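Local coordinates for periplasmic solute binding protein (Candidatus liberibacter, PDB 4CL2), which binds manganese and zinc ions in the periplasm and probably hands them to an ABC-type metal importer, at residues Ile57-Leu62 with Thr79-Val84; Val7-Ser12 with Val26-Leu31; Trp167-Glu172 with Lys216-Glu221; Lys185-Trp190 with Met203-Asn208. All blocks are in the same frame, centred on the assembly; numbering follows the deposited sequence.

Interaction 1 (Ile57-Leu62 with Thr79-Val84); sequences ILCNGL and TKIITV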
loop_
_atom_site.group_PDB
_atom_site.type_symbol
_atom_site.label_atom_id
_atom_site.label_comp_id
_atom_site.label_asym_id
_atom_site.label_seq_id
_atom_site.Cartn_x
_atom_site.Cartn_y
_atom_site.Cartn_z
ATOM N N ILE A 57 16.228 -6.619 6.524
ATOM C CA ILE A 57 15.593 -5.400 6.006
ATOM C C ILE A 57 14.478 -5.825 5.056
ATOM O O ILE A 57 14.713 -6.593 4.139
ATOM C CB ILE A 57 16.591 -4.483 5.328
ATOM C CG1 ILE A 57 17.654 -4.050 6.332
ATOM C CG2 ILE A 57 15.869 -3.284 4.744
ATOM C CD1 ILE A 57 18.767 -3.205 5.743
ATOM N N LEU A 58 13.261 -5.362 5.342
ATOM C CA LEU A 58 12.094 -5.723 4.546
ATOM C C LEU A 58 11.644 -4.515 3.700
ATOM O O LEU A 58 11.261 -3.468 4.227
ATOM C CB LEU A 58 10.974 -6.154 5.450
ATOM C CG LEU A 58 11.215 -7.333 6.376
ATOM C CD1 LEU A 58 9.963 -7.523 7.261
ATOM C CD2 LEU A 58 11.553 -8.584 5.547
ATOM N N CYS A 59 11.765 -4.670 2.394
ATOM C CA CYS A 59 11.423 -3.603 1.418
ATOM C C CYS A 59 10.173 -4.036 0.637
ATOM O O CYS A 59 9.936 -5.220 0.418
ATOM C CB CYS A 59 12.554 -3.366 0.417
ATOM S SG CYS A 59 13.940 -2.467 1.208
ATOM N N ASN A 60 9.466 -3.042 0.118
ATOM C CA ASN A 60 8.381 -3.254 -0.815
ATOM C C ASN A 60 8.830 -3.715 -2.158
ATOM O O ASN A 60 8.162 -4.576 -2.812
ATOM C CB ASN A 60 7.646 -1.932 -1.051
ATOM C CG ASN A 60 6.259 -2.163 -1.676
ATOM O OD1 ASN A 60 5.342 -2.626 -0.998
ATOM N ND2 ASN A 60 6.119 -1.766 -2.927
ATOM N N GLY A 61 9.939 -3.175 -2.617
ATOM C CA GLY A 61 10.307 -3.282 -4.021
ATOM C C GLY A 61 9.321 -2.550 -4.877
ATOM O O GLY A 61 8.670 -1.587 -4.416
ATOM N N LEU A 62 9.210 -2.967 -6.146
ATOM C CA LEU A 62 8.446 -2.231 -7.166
ATOM C C LEU A 62 8.860 -0.744 -7.198
ATOM O O LEU A 62 8.032 0.151 -7.307
ATOM C CB LEU A 62 6.948 -2.435 -6.960
ATOM C CG LEU A 62 6.506 -3.892 -6.907
ATOM C CD1 LEU A 62 5.023 -3.993 -6.483
ATOM C CD2 LEU A 62 6.762 -4.743 -8.152
ATOM N N THR A 79 23.036 -9.677 7.085
ATOM C CA THR A 79 21.744 -9.009 6.971
ATOM C C THR A 79 21.307 -8.948 5.514
ATOM O O THR A 79 22.003 -8.333 4.675
ATOM C CB THR A 79 21.797 -7.569 7.527
ATOM O OG1 THR A 79 21.883 -7.674 8.954
ATOM C CG2 THR A 79 20.525 -6.784 7.158
ATOM N N LYS A 80 20.159 -9.547 5.247
ATOM C CA LYS A 80 19.612 -9.613 3.885
ATOM C C LYS A 80 18.550 -8.509 3.690
ATOM O O LYS A 80 17.923 -8.105 4.649
ATOM C CB LYS A 80 18.971 -10.970 3.699
ATOM C CG LYS A 80 20.008 -12.103 3.707
ATOM C CD LYS A 80 19.376 -13.458 3.455
ATOM C CE LYS A 80 20.484 -14.512 3.301
ATOM N NZ LYS A 80 19.923 -15.863 3.067
ATOM N N ILE A 81 18.378 -8.084 2.449
ATOM C CA ILE A 81 17.257 -7.228 2.048
ATOM C C ILE A 81 16.228 -8.093 1.335
ATOM O O ILE A 81 16.581 -8.740 0.298
ATOM C CB ILE A 81 17.732 -6.085 1.146
ATOM C CG1 ILE A 81 18.843 -5.300 1.803
ATOM C CG2 ILE A 81 16.564 -5.230 0.726
ATOM C CD1 ILE A 81 19.567 -4.329 0.927
ATOM N N ILE A 82 15.023 -8.170 1.877
ATOM C CA ILE A 82 13.963 -9.058 1.346
ATOM C C ILE A 82 12.934 -8.151 0.685
ATOM O O ILE A 82 12.554 -7.134 1.244
ATOM C CB ILE A 82 13.292 -9.856 2.467
ATOM C CG1 ILE A 82 14.302 -10.764 3.209
ATOM C CG2 ILE A 82 12.026 -10.624 1.987
ATOM C CD1 ILE A 82 14.961 -11.788 2.412
ATOM N N THR A 83 12.486 -8.518 -0.523
ATOM C CA THR A 83 11.445 -7.818 -1.242
ATOM C C THR A 83 10.156 -8.578 -0.963
ATOM O O THR A 83 9.973 -9.724 -1.446
ATOM C CB THR A 83 11.775 -7.809 -2.735
ATOM O OG1 THR A 83 12.989 -7.036 -2.875
ATOM C CG2 THR A 83 10.646 -7.149 -3.542
ATOM N N VAL A 84 9.255 -7.941 -0.237
ATOM C CA VAL A 84 8.088 -8.594 0.248
ATOM C C VAL A 84 6.946 -8.692 -0.755
ATOM O O VAL A 84 5.969 -9.348 -0.457
ATOM C CB VAL A 84 7.545 -7.994 1.583
ATOM C CG1 VAL A 84 8.660 -7.924 2.636
ATOM C CG2 VAL A 84 6.977 -6.601 1.345
#

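Interaction 2 (Val7-Ser12 with Val26-Leu31); sequences VLSSFS and VTVTTL. With SO4 (sulfate ion), chain B.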
loop_
_atom_site.group_PDB
_atom_site.type_symbol
_atom_site.label_atom_id
_atom_site.label_comp_id
_atom_site.label_asym_id
_atom_site.label_seq_id
_atom_site.Cartn_x
_atom_site.Cartn_y
_atom_site.Cartn_z
ATOM N N VAL A 7 14.385 -6.256 13.031
ATOM C CA VAL A 7 13.881 -6.349 11.634
ATOM C C VAL A 7 13.376 -4.934 11.272
ATOM O O VAL A 7 12.426 -4.404 11.886
ATOM C CB VAL A 7 12.740 -7.359 11.518
ATOM C CG1 VAL A 7 12.212 -7.369 10.105
ATOM C CG2 VAL A 7 13.223 -8.733 11.938
ATOM N N LEU A 8 14.058 -4.339 10.302
ATOM C CA LEU A 8 13.782 -2.983 9.792
ATOM C C LEU A 8 12.877 -3.078 8.556
ATOM O O LEU A 8 13.217 -3.672 7.545
ATOM C CB LEU A 8 15.077 -2.232 9.498
ATOM C CG LEU A 8 14.838 -0.868 8.851
ATOM C CD1 LEU A 8 14.153 0.114 9.804
ATOM C CD2 LEU A 8 16.229 -0.337 8.392
ATOM N N SER A 9 11.698 -2.474 8.648
ATOM C CA SER A 9 10.761 -2.338 7.504
ATOM C C SER A 9 10.958 -0.949 6.850
ATOM O O SER A 9 11.278 0.039 7.512
ATOM C CB SER A 9 9.313 -2.510 7.974
ATOM O OG SER A 9 9.049 -3.794 8.528
ATOM N N SER A 10 10.816 -0.894 5.534
ATOM C CA SER A 10 11.063 0.341 4.803
ATOM C C SER A 10 10.024 1.429 5.162
ATOM O O SER A 10 10.385 2.600 5.156
ATOM C CB SER A 10 11.153 0.099 3.314
ATOM O OG SER A 10 9.899 -0.362 2.797
ATOM N N PHE A 11 8.780 1.061 5.334
ATOM C CA PHE A 11 7.755 2.050 5.665
ATOM C C PHE A 11 6.627 1.462 6.468
ATOM O O PHE A 11 6.591 0.262 6.807
ATOM C CB PHE A 11 7.265 2.791 4.379
ATOM C CG PHE A 11 6.195 2.042 3.571
ATOM C CD1 PHE A 11 6.440 0.828 2.950
ATOM C CD2 PHE A 11 4.944 2.622 3.419
ATOM C CE1 PHE A 11 5.463 0.201 2.174
ATOM C CE2 PHE A 11 3.952 1.992 2.657
ATOM C CZ PHE A 11 4.221 0.788 2.027
ATOM N N SER A 12 5.742 2.356 6.927
ATOM C CA SER A 12 4.822 2.024 8.022
ATOM C C SER A 12 3.963 0.822 7.754
ATOM O O SER A 12 3.698 0.026 8.655
ATOM C CB SER A 12 3.915 3.242 8.349
ATOM O OG SER A 12 3.220 3.754 7.194
ATOM N N VAL A 26 10.724 -10.477 17.752
ATOM C CA VAL A 26 11.791 -9.612 17.248
ATOM C C VAL A 26 11.382 -8.160 17.475
ATOM O O VAL A 26 10.197 -7.857 17.677
ATOM C CB VAL A 26 12.102 -9.836 15.759
ATOM C CG1 VAL A 26 12.414 -11.284 15.492
ATOM C CG2 VAL A 26 11.004 -9.289 14.852
ATOM N N THR A 27 12.375 -7.276 17.458
ATOM C CA THR A 27 12.127 -5.852 17.472
ATOM C C THR A 27 11.858 -5.359 16.076
ATOM O O THR A 27 12.693 -5.536 15.224
ATOM C CB THR A 27 13.332 -5.121 18.082
ATOM O OG1 THR A 27 13.513 -5.628 19.411
ATOM C CG2 THR A 27 13.100 -3.619 18.140
ATOM N N VAL A 28 10.672 -4.792 15.822
ATOM C CA VAL A 28 10.332 -4.320 14.500
ATOM C C VAL A 28 10.517 -2.792 14.504
ATOM O O VAL A 28 9.957 -2.062 15.363
ATOM C CB VAL A 28 8.884 -4.704 14.148
ATOM C CG1 VAL A 28 8.457 -4.031 12.861
ATOM C CG2 VAL A 28 8.771 -6.216 14.010
ATOM N N THR A 29 11.316 -2.317 13.591
ATOM C CA THR A 29 11.574 -0.886 13.365
ATOM C C THR A 29 11.068 -0.529 11.973
ATOM O O THR A 29 10.801 -1.437 11.108
ATOM C CB THR A 29 13.045 -0.584 13.521
ATOM O OG1 THR A 29 13.817 -1.464 12.678
ATOM C CG2 THR A 29 13.462 -0.717 14.985
ATOM N N THR A 30 10.949 0.779 11.755
ATOM C CA THR A 30 10.469 1.344 10.492
ATOM C C THR A 30 11.330 2.500 10.068
ATOM O O THR A 30 11.681 3.362 10.901
ATOM C CB THR A 30 8.990 1.830 10.681
ATOM O OG1 THR A 30 8.171 0.727 11.097
ATOM C CG2 THR A 30 8.460 2.428 9.399
ATOM N N LEU A 31 11.670 2.571 8.788
ATOM C CA LEU A 31 12.467 3.680 8.298
ATOM C C LEU A 31 11.589 4.904 7.997
ATOM O O LEU A 31 11.769 5.924 8.623
ATOM C CB LEU A 31 13.248 3.288 7.043
ATOM C CG LEU A 31 14.117 4.331 6.371
ATOM C CD1 LEU A 31 15.255 4.731 7.299
ATOM C CD2 LEU A 31 14.748 3.823 5.070
HETATM S S SO4 B . 10.513 2.476 15.199
HETATM O O1 SO4 B . 9.509 3.499 14.860
HETATM O O2 SO4 B . 11.410 2.751 16.348
HETATM O O3 SO4 B . 11.379 2.432 14.086
HETATM O O4 SO4 B . 9.820 1.225 15.520
#

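Interaction 3 (Trp167-Glu172 with Lys216-Glu221); sequences WFVTSE and KFIFSE. With MN (manganese (II) ion), chain L.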
loop_
_atom_site.group_PDB
_atom_site.type_symbol
_atom_site.label_atom_id
_atom_site.label_comp_id
_atom_site.label_asym_id
_atom_site.label_seq_id
_atom_site.Cartn_x
_atom_site.Cartn_y
_atom_site.Cartn_z
ATOM N N TRP A 167 -15.548 1.154 -11.813
ATOM C CA TRP A 167 -14.415 2.076 -12.012
ATOM C C TRP A 167 -13.945 2.528 -10.671
ATOM O O TRP A 167 -14.771 2.938 -9.825
ATOM C CB TRP A 167 -14.861 3.305 -12.757
ATOM C CG TRP A 167 -15.164 3.052 -14.165
ATOM C CD1 TRP A 167 -16.374 2.792 -14.707
ATOM C CD2 TRP A 167 -14.233 3.045 -15.229
ATOM N NE1 TRP A 167 -16.252 2.593 -16.032
ATOM C CE2 TRP A 167 -14.938 2.736 -16.385
ATOM C CE3 TRP A 167 -12.865 3.258 -15.310
ATOM C CZ2 TRP A 167 -14.332 2.660 -17.629
ATOM C CZ3 TRP A 167 -12.259 3.182 -16.550
ATOM C CH2 TRP A 167 -12.984 2.877 -17.679
ATOM N N PHE A 168 -12.634 2.499 -10.470
ATOM C CA PHE A 168 -11.993 3.068 -9.260
ATOM C C PHE A 168 -11.219 4.276 -9.816
ATOM O O PHE A 168 -10.276 4.064 -10.585
ATOM C CB PHE A 168 -11.002 2.154 -8.599
ATOM C CG PHE A 168 -11.600 0.986 -7.890
ATOM C CD1 PHE A 168 -12.910 1.009 -7.416
ATOM C CD2 PHE A 168 -10.832 -0.153 -7.701
ATOM C CE1 PHE A 168 -13.403 -0.117 -6.762
ATOM C CE2 PHE A 168 -11.346 -1.259 -7.045
ATOM C CZ PHE A 168 -12.633 -1.223 -6.582
ATOM N N VAL A 169 -11.650 5.482 -9.479
ATOM C CA VAL A 169 -11.019 6.742 -10.006
ATOM C C VAL A 169 -10.425 7.590 -8.874
ATOM O O VAL A 169 -11.092 7.960 -7.940
ATOM C CB VAL A 169 -12.014 7.587 -10.798
ATOM C CG1 VAL A 169 -11.353 8.833 -11.420
ATOM C CG2 VAL A 169 -12.639 6.721 -11.888
ATOM N N THR A 170 -9.138 7.785 -8.956
ATOM C CA THR A 170 -8.391 8.349 -7.848
ATOM C C THR A 170 -7.466 9.420 -8.407
ATOM O O THR A 170 -7.463 9.683 -9.617
ATOM C CB THR A 170 -7.553 7.327 -7.106
ATOM O OG1 THR A 170 -6.697 6.708 -8.049
ATOM C CG2 THR A 170 -8.403 6.280 -6.431
ATOM N N SER A 171 -6.704 10.045 -7.517
ATOM C CA SER A 171 -5.807 11.117 -7.951
ATOM C C SER A 171 -4.475 10.426 -8.327
ATOM O O SER A 171 -4.099 10.462 -9.512
ATOM C CB SER A 171 -5.633 12.155 -6.795
ATOM O OG SER A 171 -6.894 12.814 -6.612
ATOM N N GLU A 172 -3.755 9.951 -7.354
ATOM C CA GLU A 172 -2.623 9.046 -7.604
ATOM C C GLU A 172 -3.120 7.685 -8.077
ATOM O O GLU A 172 -4.213 7.263 -7.715
ATOM C CB GLU A 172 -1.815 8.832 -6.315
ATOM C CG GLU A 172 -0.456 8.191 -6.566
ATOM C CD GLU A 172 0.255 7.770 -5.285
ATOM O OE1 GLU A 172 -0.376 7.324 -4.339
ATOM O OE2 GLU A 172 1.452 7.800 -5.225
ATOM N N LYS A 216 -19.042 8.441 -11.781
ATOM C CA LYS A 216 -19.768 9.249 -10.818
ATOM C C LYS A 216 -18.909 9.884 -9.693
ATOM O O LYS A 216 -19.279 10.883 -9.144
ATOM C CB LYS A 216 -20.822 8.353 -10.155
ATOM C CG LYS A 216 -21.856 7.795 -11.131
ATOM C CD LYS A 216 -22.704 8.891 -11.712
ATOM C CE LYS A 216 -23.615 8.332 -12.794
ATOM N NZ LYS A 216 -24.104 9.439 -13.654
ATOM N N PHE A 217 -17.787 9.262 -9.394
ATOM C CA PHE A 217 -16.929 9.670 -8.265
ATOM C C PHE A 217 -15.451 9.635 -8.592
ATOM O O PHE A 217 -14.923 8.716 -9.292
ATOM C CB PHE A 217 -17.205 8.775 -7.014
ATOM C CG PHE A 217 -18.540 9.053 -6.373
ATOM C CD1 PHE A 217 -18.670 10.042 -5.407
ATOM C CD2 PHE A 217 -19.640 8.311 -6.747
ATOM C CE1 PHE A 217 -19.910 10.300 -4.834
ATOM C CE2 PHE A 217 -20.899 8.561 -6.199
ATOM C CZ PHE A 217 -21.031 9.571 -5.253
ATOM N N ILE A 218 -14.754 10.597 -7.988
ATOM C CA ILE A 218 -13.287 10.605 -7.964
ATOM C C ILE A 218 -12.763 10.937 -6.574
ATOM O O ILE A 218 -13.260 11.874 -5.967
ATOM C CB ILE A 218 -12.684 11.597 -9.042
ATOM C CG1 ILE A 218 -11.136 11.619 -8.977
ATOM C CG2 ILE A 218 -13.328 12.958 -8.927
ATOM C CD1 ILE A 218 -10.495 12.339 -10.178
ATOM N N PHE A 219 -11.781 10.189 -6.097
ATOM C CA PHE A 219 -11.198 10.355 -4.753
ATOM C C PHE A 219 -9.860 11.063 -4.800
ATOM O O PHE A 219 -9.190 11.150 -5.873
ATOM C CB PHE A 219 -10.951 9.009 -4.120
ATOM C CG PHE A 219 -12.198 8.173 -3.945
ATOM C CD1 PHE A 219 -13.006 8.358 -2.825
ATOM C CD2 PHE A 219 -12.581 7.256 -4.902
ATOM C CE1 PHE A 219 -14.161 7.605 -2.651
ATOM C CE2 PHE A 219 -13.718 6.477 -4.724
ATOM C CZ PHE A 219 -14.505 6.665 -3.607
ATOM N N SER A 220 -9.486 11.628 -3.676
ATOM C CA SER A 220 -8.073 11.928 -3.393
ATOM C C SER A 220 -7.561 11.163 -2.244
ATOM O O SER A 220 -8.269 10.316 -1.696
ATOM C CB SER A 220 -7.851 13.451 -3.240
ATOM O OG SER A 220 -8.510 13.942 -2.051
ATOM N N GLU A 221 -6.296 11.365 -1.879
ATOM C CA GLU A 221 -5.657 10.562 -0.907
ATOM C C GLU A 221 -4.978 11.372 0.214
ATOM O O GLU A 221 -4.769 12.552 0.093
ATOM C CB GLU A 221 -4.707 9.552 -1.565
ATOM C CG GLU A 221 -5.419 8.691 -2.636
ATOM C CD GLU A 221 -5.422 9.284 -4.054
ATOM O OE1 GLU A 221 -4.399 9.618 -4.534
ATOM O OE2 GLU A 221 -6.463 9.381 -4.682
HETATM MN MN MN L . 2.092 6.443 -3.509
HETATM O O HOH W 1 -14.170 5.922 -8.246
HETATM O O HOH W 2 -2.198 8.752 -3.075
#

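Interaction 4 (Lys185-Trp190 with Met203-Asn208); sequences KSLYLW and MRHAIN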
loop_
_atom_site.group_PDB
_atom_site.type_symbol
_atom_site.label_atom_id
_atom_site.label_comp_id
_atom_site.label_asym_id
_atom_site.label_seq_id
_atom_site.Cartn_x
_atom_site.Cartn_y
_atom_site.Cartn_z
ATOM N N LYS A 185 -12.106 -1.474 -13.409
ATOM C CA LYS A 185 -11.167 -0.634 -14.194
ATOM C C LYS A 185 -10.698 0.556 -13.355
ATOM O O LYS A 185 -11.409 0.923 -12.444
ATOM C CB LYS A 185 -11.902 -0.125 -15.424
ATOM C CG LYS A 185 -12.290 -1.244 -16.398
ATOM C CD LYS A 185 -13.699 -1.002 -16.962
ATOM C CE LYS A 185 -14.798 -1.584 -16.063
ATOM N NZ LYS A 185 -16.109 -0.914 -16.298
ATOM N N SER A 186 -9.490 1.089 -13.570
ATOM C CA SER A 186 -8.947 2.221 -12.718
ATOM C C SER A 186 -8.672 3.380 -13.735
ATOM O O SER A 186 -8.409 3.194 -14.977
ATOM C CB SER A 186 -7.685 1.893 -11.754
ATOM O OG SER A 186 -7.680 2.436 -10.320
ATOM N N LEU A 187 -8.831 4.571 -13.218
ATOM C CA LEU A 187 -8.493 5.816 -13.901
ATOM C C LEU A 187 -7.885 6.677 -12.822
ATOM O O LEU A 187 -8.265 6.556 -11.659
ATOM C CB LEU A 187 -9.714 6.529 -14.427
ATOM C CG LEU A 187 -10.203 6.416 -15.860
ATOM C CD1 LEU A 187 -11.363 7.409 -15.975
ATOM C CD2 LEU A 187 -9.098 6.775 -16.849
ATOM N N TYR A 188 -6.894 7.482 -13.200
ATOM C CA TYR A 188 -6.205 8.309 -12.222
ATOM C C TYR A 188 -5.544 9.473 -12.914
ATOM O O TYR A 188 -5.448 9.512 -14.151
ATOM C CB TYR A 188 -5.228 7.530 -11.342
ATOM C CG TYR A 188 -4.300 6.638 -12.103
ATOM C CD1 TYR A 188 -3.141 7.140 -12.672
ATOM C CD2 TYR A 188 -4.626 5.288 -12.322
ATOM C CE1 TYR A 188 -2.288 6.303 -13.399
ATOM C CE2 TYR A 188 -3.793 4.464 -13.062
ATOM C CZ TYR A 188 -2.632 4.948 -13.548
ATOM O OH TYR A 188 -1.834 4.086 -14.268
ATOM N N LEU A 189 -5.069 10.421 -12.102
ATOM C CA LEU A 189 -4.498 11.691 -12.623
ATOM C C LEU A 189 -2.949 11.682 -12.750
ATOM O O LEU A 189 -2.400 12.397 -13.604
ATOM C CB LEU A 189 -4.967 12.847 -11.719
ATOM C CG LEU A 189 -6.460 12.924 -11.454
ATOM C CD1 LEU A 189 -6.839 14.182 -10.650
ATOM C CD2 LEU A 189 -7.229 12.942 -12.744
ATOM N N TRP A 190 -2.278 10.919 -11.903
ATOM C CA TRP A 190 -0.820 10.679 -11.970
ATOM C C TRP A 190 -0.493 9.349 -11.355
ATOM O O TRP A 190 -1.093 8.932 -10.382
ATOM C CB TRP A 190 -0.019 11.874 -11.343
ATOM C CG TRP A 190 -0.432 12.177 -9.902
ATOM C CD1 TRP A 190 -0.028 11.518 -8.801
ATOM C CD2 TRP A 190 -1.397 13.148 -9.450
ATOM N NE1 TRP A 190 -0.625 12.064 -7.682
ATOM C CE2 TRP A 190 -1.477 13.046 -8.055
ATOM C CE3 TRP A 190 -2.171 14.083 -10.079
ATOM C CZ2 TRP A 190 -2.328 13.842 -7.300
ATOM C CZ3 TRP A 190 -2.995 14.921 -9.312
ATOM C CH2 TRP A 190 -3.045 14.787 -7.931
ATOM N N MET A 203 -4.581 14.354 -16.866
ATOM C CA MET A 203 -5.846 14.968 -16.416
ATOM C C MET A 203 -6.871 15.037 -17.519
ATOM O O MET A 203 -8.027 14.612 -17.329
ATOM C CB MET A 203 -5.599 16.350 -15.806
ATOM C CG MET A 203 -6.832 16.980 -15.173
ATOM S SD MET A 203 -6.334 18.513 -14.308
ATOM C CE MET A 203 -5.789 17.966 -12.722
ATOM N N ARG A 204 -6.474 15.562 -18.682
ATOM C CA ARG A 204 -7.400 15.626 -19.818
ATOM C C ARG A 204 -8.025 14.235 -20.139
ATOM O O ARG A 204 -9.221 14.093 -20.401
ATOM C CB ARG A 204 -6.702 16.210 -21.049
ATOM C CG ARG A 204 -6.181 17.655 -20.864
ATOM C CD ARG A 204 -5.819 18.330 -22.182
ATOM N NE ARG A 204 -4.772 17.627 -22.948
ATOM C CZ ARG A 204 -3.457 17.840 -22.856
ATOM N NH1 ARG A 204 -2.958 18.773 -22.062
ATOM N NH2 ARG A 204 -2.630 17.114 -23.591
ATOM N N HIS A 205 -7.193 13.215 -20.120
ATOM C CA HIS A 205 -7.661 11.835 -20.386
ATOM C C HIS A 205 -8.688 11.350 -19.379
ATOM O O HIS A 205 -9.733 10.778 -19.745
ATOM C CB HIS A 205 -6.462 10.898 -20.424
ATOM C CG HIS A 205 -6.827 9.454 -20.598
ATOM N ND1 HIS A 205 -7.234 8.932 -21.808
ATOM C CD2 HIS A 205 -6.787 8.405 -19.733
ATOM C CE1 HIS A 205 -7.480 7.639 -21.671
ATOM N NE2 HIS A 205 -7.229 7.297 -20.422
ATOM N N ALA A 206 -8.418 11.596 -18.096
ATOM C CA ALA A 206 -9.366 11.182 -17.085
ATOM C C ALA A 206 -10.672 11.883 -17.224
ATOM O O ALA A 206 -11.743 11.284 -17.038
ATOM C CB ALA A 206 -8.804 11.408 -15.685
ATOM N N ILE A 207 -10.617 13.178 -17.575
ATOM C CA ILE A 207 -11.847 13.915 -17.736
ATOM C C ILE A 207 -12.640 13.304 -18.878
ATOM O O ILE A 207 -13.855 13.077 -18.766
ATOM C CB ILE A 207 -11.543 15.438 -17.962
ATOM C CG1 ILE A 207 -11.044 16.021 -16.626
ATOM C CG2 ILE A 207 -12.737 16.176 -18.487
ATOM C CD1 ILE A 207 -10.416 17.381 -16.758
ATOM N N ASN A 208 -11.933 13.027 -19.976
ATOM C CA ASN A 208 -12.588 12.476 -21.141
ATOM C C ASN A 208 -13.176 11.104 -20.848
ATOM O O ASN A 208 -14.339 10.822 -21.206
ATOM C CB ASN A 208 -11.605 12.474 -22.318
ATOM C CG ASN A 208 -11.455 13.856 -22.926
ATOM O OD1 ASN A 208 -12.383 14.624 -22.896
ATOM N ND2 ASN A 208 -10.291 14.182 -23.424
#

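Interaction 1 (Ile57-Leu62 with Thr79-Val84)
Leu58 and Ile82 lie side by side and point the same way, the Leu58 CD2 methyl resting 3.8 Å from Ile82 CB. Leu58 CB also meets Val84 CG1. On the other face of the sheet Cys59 SG touches Ile81 CG2 at 3.8 Å, while the side chains of Ile57 and Thr79 cross at about a right angle, CG1 of Ile57 4.0 Å from CG2 of Thr79. Thr83 holds CG2 anti to its backbone N, and this methyl reaches Gly61 CA at 3.9 Å. Val84 sets CG2 between its own N and carbonyl carbon (chi1 -52°), where it sits 3.4 Å from Cys59 O. The parallel strands 57-59 and 80-83 share four nearly straight backbone bonds, from Ile57 N to Lys80 O, Ile82 N to Ile57 O, Cys59 N to Ile82 O, and Val84 N to Cys59 O. Past the strand, Asn60 ND2 bonds Gly61 O at 3.0 Å, rising above that carbonyl plane, and also Pro105 O; OD1 takes Tyr117 OH. The chemistry thus divides: apolar branches and backbone bonds join the strands, and a multiply gripped amide fixes the turn at their C-terminal end, on the side of the metal site.

Interaction 2 (Val7-Ser12 with Val26-Leu31)
Val26 begins the contact by meeting Val7, their CG2 methyls 3.7 Å apart as the two side chains cross obliquely. Thr27 contributes its carbonyl, which receives Val7 N at 2.9 Å. Val28 follows with a CA-H...O contact to Val7 O, and the N-H of Thr29 bonds that same oxygen from a tilted position. Thr29 has OG1 between its backbone N and carbonyl carbon (chi1 53°), bringing the hydroxyl across Leu8 at about a right angle, 3.3 Å from Leu8 CD1. Its own carbonyl accepts Ser9 N at 2.8 Å, with the donor above the carbonyl plane. Thr30 turns its N-H outward to sulfate O3 at 2.9 Å; this ion, probably from the crystallisation liquor, is also held by Lys50. The CG2 methyl of Thr30 is anti to the backbone N and packs 3.6 Å from Phe11 C, where the first segment enters helix 12-22. Last comes Leu31, whose N bonds Ser9 O while CB lies 3.5 Å from Ser10 O. On its other edge strand 6-9 pairs with strand 56-59. Strand 6-9, helix 12-22 and strand 27-30 form a beta-alpha-beta crossover, which supplies two neighbouring strands, 27-30 and 6-9, of the four-stranded parallel sheet in the N-terminal lobe.

Interaction 3 (Trp167-Glu172 with Lys216-Glu221)
Ser171 and Glu172 present consecutive backbone N-H groups to the carboxylate of Glu221. Ser171 N meets Glu221 OE2 on its syn lone pair at 2.9 Å; Glu172 N reaches the syn side of Glu221 OE1, at a more bent 148°. The Glu221 chain bends at chi2 (89°), which places CD near the backbone N atoms of Ser171 and Glu172. Ser171 OG, anti to its carbonyl carbon, donates to Phe219 O at 2.9 Å in the carbonyl plane, on a lone pair. Thr170 OG1 donates to Glu172 O at 2.6 Å. Direct backbone pairing is sparse: Phe219 N bonds Val169 O at 3.0 Å, while a water joins Val169 N to Phe217 O where the strands splay apart. Apolar contact centres on Val169 CG1, which sits 3.7 Å from Ile218 CG1. Glu172 extends to the manganese, which its OE2 binds at 2.3 Å beside His106 and Asp247. OE2 also accepts Asn193 N, and Glu172 OE1 lies a longer 2.7 Å from the ion. A second water approaches OE1 of both glutamates, and Asn224 also bonds Glu221 OE1. Glu221 is therefore a second-shell residue: its paired bonds to the backbone fix the chain from which the metal ligand Glu172 projects.

Interaction 4 (Lys185-Trp190 with Met203-Asn208)
Leu189 and Ala206 make the close part of this contact, with Leu189 CD2 3.7 Å from Ala206 CB. Leu189 has CG anti to its carbonyl carbon (chi1 -51°), and the branch end, rather than CB, makes the touch. The Ala206 methyl points to the strand segment and also lies 4.1 Å from Tyr188 O. Leu187 comes in beside it, CD1 4.0 Å from Ala206 O; Leu189 is covered further by Pro228 and Val232. Toward solvent the fit slackens. Leu187 crosses exposed His205 at about a right angle and touches it through CD2, 4.0 Å from His205 CD2, while His205 ND1 bonds a glycerol probably taken up from the crystallisation liquor. At the other end Met203 CE approaches Leu189 CD1 only to 4.4 Å. No hydrogen bond joins the segments. Strand 185-188 and the helical segment 203-208 run at 134° to each other, their axes 8.3 Å apart at closest approach: helix-on-sheet packing, as in the layered alpha/beta lobes of metal-binding proteins of this family.

How the interactions relate
Interactions 1 and 2 belong to one parallel sheet, ordered 27-30, 6-9, 56-59, 80-83; their centres are 11 Å apart, and Leu58 N lies 2.8 Å from Leu8 O where the inner strands pair. Interactions 3 and 4 sit on the opposite side of the chain's centre, 9 Å apart between centres and joined through strands 167-170 and 185-188, with Ser171 O 2.8 Å from Leu189 N. Between interactions 1 and 3 the centres are 29 Å apart and the nearest atoms about 10 Å. The manganese lies in this gap: interaction 3 supplies a ligand, whereas the side chains of Phe11 in interaction 2 and Asn60 in interaction 1 stay about 8 and 9 Å from the ion.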